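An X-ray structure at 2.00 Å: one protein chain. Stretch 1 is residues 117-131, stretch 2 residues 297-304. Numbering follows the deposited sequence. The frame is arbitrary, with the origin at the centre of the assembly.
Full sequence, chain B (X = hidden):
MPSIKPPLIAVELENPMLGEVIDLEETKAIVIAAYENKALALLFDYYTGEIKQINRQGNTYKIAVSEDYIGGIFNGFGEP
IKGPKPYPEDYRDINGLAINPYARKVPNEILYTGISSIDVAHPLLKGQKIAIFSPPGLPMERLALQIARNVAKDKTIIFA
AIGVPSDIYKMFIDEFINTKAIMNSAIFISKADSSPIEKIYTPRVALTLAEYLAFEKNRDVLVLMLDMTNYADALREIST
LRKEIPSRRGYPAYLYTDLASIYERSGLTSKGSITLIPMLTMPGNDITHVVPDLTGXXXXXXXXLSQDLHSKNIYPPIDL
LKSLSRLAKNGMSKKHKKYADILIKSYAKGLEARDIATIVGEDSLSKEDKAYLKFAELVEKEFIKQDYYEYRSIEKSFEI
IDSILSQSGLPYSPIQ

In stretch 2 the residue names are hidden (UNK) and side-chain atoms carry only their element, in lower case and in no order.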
# COMPACT_ATOMS: atom_id res chain seq x y z
N SER B 117 8.24 14.15 34.82
CA SER B 117 7.47 13.95 33.60
C SER B 117 6.55 12.73 33.67
O SER B 117 5.60 12.61 32.90
CB SER B 117 8.39 13.85 32.39
OG SER B 117 9.38 12.85 32.57
N ILE B 118 6.83 11.83 34.62
CA ILE B 118 5.96 10.69 34.87
C ILE B 118 5.02 10.94 36.06
O ILE B 118 3.80 10.86 35.92
CB ILE B 118 6.78 9.41 35.14
CG1 ILE B 118 7.50 8.96 33.87
CG2 ILE B 118 5.89 8.30 35.67
CD1 ILE B 118 8.36 7.72 34.06
N ASP B 119 5.60 11.25 37.22
CA ASP B 119 4.85 11.30 38.48
C ASP B 119 3.65 12.25 38.52
O ASP B 119 2.62 11.92 39.11
CB ASP B 119 5.79 11.61 39.64
CG ASP B 119 6.73 10.46 39.96
OD1 ASP B 119 6.46 9.32 39.51
OD2 ASP B 119 7.72 10.68 40.68
N VAL B 120 3.78 13.44 37.93
CA VAL B 120 2.70 14.42 37.99
C VAL B 120 1.49 14.04 37.14
O VAL B 120 0.40 13.83 37.65
CB VAL B 120 3.20 15.83 37.59
CG1 VAL B 120 2.05 16.82 37.61
CG2 VAL B 120 4.30 16.29 38.53
N ALA B 121 1.70 13.94 35.83
CA ALA B 121 0.58 13.74 34.91
C ALA B 121 0.31 12.28 34.56
O ALA B 121 -0.82 11.92 34.25
CB ALA B 121 0.80 14.54 33.64
N HIS B 122 1.34 11.43 34.61
CA HIS B 122 1.16 10.04 34.19
C HIS B 122 1.72 9.02 35.18
O HIS B 122 2.51 8.15 34.79
CB HIS B 122 1.83 9.82 32.82
CG HIS B 122 1.54 10.90 31.83
ND1 HIS B 122 0.27 11.14 31.33
CD2 HIS B 122 2.35 11.81 31.23
CE1 HIS B 122 0.32 12.15 30.48
NE2 HIS B 122 1.57 12.57 30.40
N PRO B 123 1.31 9.09 36.46
CA PRO B 123 1.96 8.23 37.46
C PRO B 123 1.68 6.75 37.25
O PRO B 123 0.60 6.36 36.80
CB PRO B 123 1.34 8.70 38.78
CG PRO B 123 0.02 9.27 38.41
CD PRO B 123 0.23 9.90 37.05
N LEU B 124 2.68 5.93 37.59
CA LEU B 124 2.57 4.48 37.57
C LEU B 124 1.95 3.99 38.88
O LEU B 124 2.33 4.45 39.96
CB LEU B 124 3.96 3.86 37.40
CG LEU B 124 4.19 2.39 37.75
CD1 LEU B 124 3.47 1.48 36.79
CD2 LEU B 124 5.68 2.06 37.77
N LEU B 125 0.98 3.08 38.78
CA LEU B 125 0.34 2.53 39.97
C LEU B 125 0.77 1.09 40.21
O LEU B 125 1.14 0.38 39.27
CB LEU B 125 -1.19 2.61 39.85
CG LEU B 125 -1.88 3.87 40.37
CD1 LEU B 125 -1.33 5.12 39.72
CD2 LEU B 125 -3.38 3.79 40.15
N LYS B 126 0.75 0.64 41.46
CA LYS B 126 1.17 -0.72 41.79
C LYS B 126 0.18 -1.74 41.22
O LYS B 126 -1.02 -1.70 41.53
CB LYS B 126 1.34 -0.92 43.30
CG LYS B 126 2.15 -2.17 43.65
CD LYS B 126 2.54 -2.21 45.13
CE LYS B 126 1.36 -2.60 46.00
NZ LYS B 126 1.77 -2.78 47.43
N GLY B 127 0.69 -2.65 40.39
CA GLY B 127 -0.15 -3.63 39.74
C GLY B 127 -0.52 -3.22 38.32
O GLY B 127 -1.15 -3.97 37.59
N GLN B 128 -0.11 -2.02 37.93
CA GLN B 128 -0.42 -1.53 36.59
C GLN B 128 0.51 -2.13 35.55
O GLN B 128 1.65 -2.50 35.84
CB GLN B 128 -0.33 0.01 36.56
CG GLN B 128 -0.88 0.66 35.30
CD GLN B 128 -0.91 2.18 35.40
OE1 GLN B 128 -0.47 2.76 36.40
NE2 GLN B 128 -1.42 2.84 34.36
N LYS B 129 0.00 -2.27 34.33
CA LYS B 129 0.85 -2.61 33.19
C LYS B 129 0.93 -1.39 32.29
O LYS B 129 -0.09 -0.87 31.83
CB LYS B 129 0.30 -3.83 32.43
CG LYS B 129 -1.18 -3.74 32.09
CD LYS B 129 -1.63 -4.94 31.27
CE LYS B 129 -3.07 -4.78 30.82
NZ LYS B 129 -4.05 -4.84 31.93
N ILE B 130 2.15 -0.91 32.06
CA ILE B 130 2.34 0.28 31.24
C ILE B 130 3.62 0.16 30.41
O ILE B 130 4.68 -0.19 30.92
CB ILE B 130 2.34 1.56 32.10
CG1 ILE B 130 2.65 2.79 31.25
CG2 ILE B 130 3.33 1.45 33.23
CD1 ILE B 130 2.05 4.07 31.81
N ALA B 131 3.51 0.44 29.11
CA ALA B 131 4.62 0.23 28.20
C ALA B 131 5.48 1.48 28.01
O ALA B 131 5.02 2.60 28.25
CB ALA B 131 4.11 -0.25 26.86
N UNK B 297 -3.36 -0.86 22.60
CA UNK B 297 -4.72 -1.34 22.86
C UNK B 297 -4.82 -2.29 24.06
O UNK B 297 -5.92 -2.62 24.49
c UNK B 297 -7.65 0.43 19.96
c UNK B 297 -5.99 -0.19 18.37
c UNK B 297 -5.28 -2.04 21.62
c UNK B 297 -5.40 -1.02 19.31
c UNK B 297 -5.92 -1.13 20.60
o UNK B 297 -7.71 1.35 17.78
c UNK B 297 -7.11 0.53 18.70
c UNK B 297 -7.06 -0.40 20.90
N UNK B 298 -3.68 -2.73 24.58
CA UNK B 298 -3.67 -3.69 25.68
C UNK B 298 -3.16 -3.11 27.01
O UNK B 298 -3.83 -3.22 28.03
c UNK B 298 -2.84 -4.94 25.34
c UNK B 298 -2.84 -5.92 26.50
c UNK B 298 -2.43 -6.54 23.40
c UNK B 298 -3.41 -5.62 24.09
N UNK B 299 -1.97 -2.53 26.99
CA UNK B 299 -1.41 -1.94 28.22
C UNK B 299 -2.28 -0.80 28.73
O UNK B 299 -3.07 -0.23 27.98
c UNK B 299 0.06 -1.47 28.04
c UNK B 299 0.96 -2.63 27.67
o UNK B 299 0.13 -0.46 27.03
N UNK B 300 -2.14 -0.49 30.01
CA UNK B 300 -2.95 0.56 30.61
C UNK B 300 -2.22 1.90 30.50
O UNK B 300 -2.02 2.60 31.50
c UNK B 300 -3.31 0.20 32.06
o UNK B 300 -3.24 -1.62 34.15
o UNK B 300 -5.16 -2.56 33.65
c UNK B 300 -4.32 -0.94 32.13
c UNK B 300 -4.23 -1.76 33.40
N UNK B 301 -1.84 2.23 29.28
CA UNK B 301 -1.11 3.45 29.00
C UNK B 301 0.28 3.19 28.48
O UNK B 301 0.70 2.03 28.33
N UNK B 302 1.01 4.26 28.19
CA UNK B 302 2.36 4.14 27.67
C UNK B 302 3.15 5.43 27.87
O UNK B 302 2.58 6.52 27.84
c UNK B 302 2.34 3.76 26.18
n UNK B 302 -0.24 6.18 25.17
c UNK B 302 0.27 4.96 25.31
c UNK B 302 1.78 4.84 25.26
o UNK B 302 -0.43 3.96 25.46
N UNK B 303 4.45 5.29 28.09
CA UNK B 303 5.35 6.44 28.08
C UNK B 303 6.04 6.51 26.72
O UNK B 303 6.82 5.62 26.36
c UNK B 303 6.37 6.34 29.21
c UNK B 303 5.75 6.19 30.59
c UNK B 303 4.32 7.03 32.34
c UNK B 303 6.03 5.09 31.38
c UNK B 303 4.89 7.16 31.08
c UNK B 303 5.47 4.96 32.64
c UNK B 303 4.62 5.93 33.11
o UNK B 303 4.05 5.81 34.36
N UNK B 304 5.75 7.56 25.97
CA UNK B 304 6.27 7.68 24.61
C UNK B 304 7.47 8.62 24.55
O UNK B 304 7.39 9.76 24.99
c UNK B 304 3.99 7.24 23.66
c UNK B 304 5.17 8.19 23.65
c UNK B 304 5.72 8.34 22.24
O HOH W 1 -3.01 -4.12 35.71

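Position 297 carries one carbon leading into a six-membered carbon ring that bears a single oxygen, the composition of a phenol. None of these atoms comes near stretch 1, and the residue is Tyr297.

At position 298 there are four side-chain carbons, forked at the first, with one arm two carbons long. This beta-branched aliphatic pattern identifies Ile298. Its carbonyl is the part closest to stretch 1, with O lying 3.3 Å from Lys129 CE.

The side chain at position 299 is a single carbon carrying one oxygen and one carbon. That carbon, CB, lies 4.3 Å from Ile130 CA, and the oxygen is 4.0 Å from Ala131 CB. A hydroxyl and a methyl on the same carbon make this Thr299.

Position 300 has three carbons in a row, the third bearing two oxygens. One oxygen lies 3.1 Å from Lys129 NZ, while the other is 3.3 Å from Lys129 N. A carboxylate at the end of two methylenes, facing an ammonium group, gives Glu300. The salt bridge from Lys129 NZ to OE2 is matched by a weak hydrogen bond from Lys129 N to OE1, so both carboxylate oxygens engage the same lysine. A water also donates to Glu300 OE1 (3.0 Å from its O) and to Gly127 O (2.6 Å), linking the carboxylate to the Leu125–Gln128 type II turn.

No side-chain atoms exist at position 301. With phi near 116° and psi near 179°, a CB would be jammed against the preceding carbonyl oxygen, and it would also sit a tight 3.5 Å from Ile130 CD1. The residue is Gly301.

Three carbons at position 302 end in one oxygen and one nitrogen, an amide, hence Gln302. Its CB stands 4.4 Å from Ala131 CB on the same face of the sheet, but the amide end leads away from stretch 1.

At position 303 a carbon again leads into a six-carbon ring with one oxygen, here only 2.8 Å from His122 O. This is Tyr303. Its OH donates a hydrogen bond to that carbonyl near the ring plane, while Ile118 CD1 and Ile130 CD1 cover opposite faces, 4.2 and 3.7 Å from the ring centroid.

Position 304 shows one carbon carrying two more, the isopropyl group of Val304, which makes no contact with stretch 1.

The contact joins a backbone ladder to a buried aromatic anchor. Glu300 N donates to Lys129 O (2.8 Å), Ala131 N donates weakly to Gly301 O (3.3 Å), and Tyr303 N donates to Ala131 O (2.8 Å); the last two flank the parallel bridge between Ala131 and Gln302. Gln128 ties the turn to this ladder: its OE1 accepts from Leu125 N (2.8 Å), and its NE2 donates to Glu300 O (2.9 Å). At the other end, the ring of Tyr303 reaches beyond the ladder and, held between two isoleucines, fastens stretch 2 to the segment around His122.

Stretch 2, residues 297-304: YITEGQYV
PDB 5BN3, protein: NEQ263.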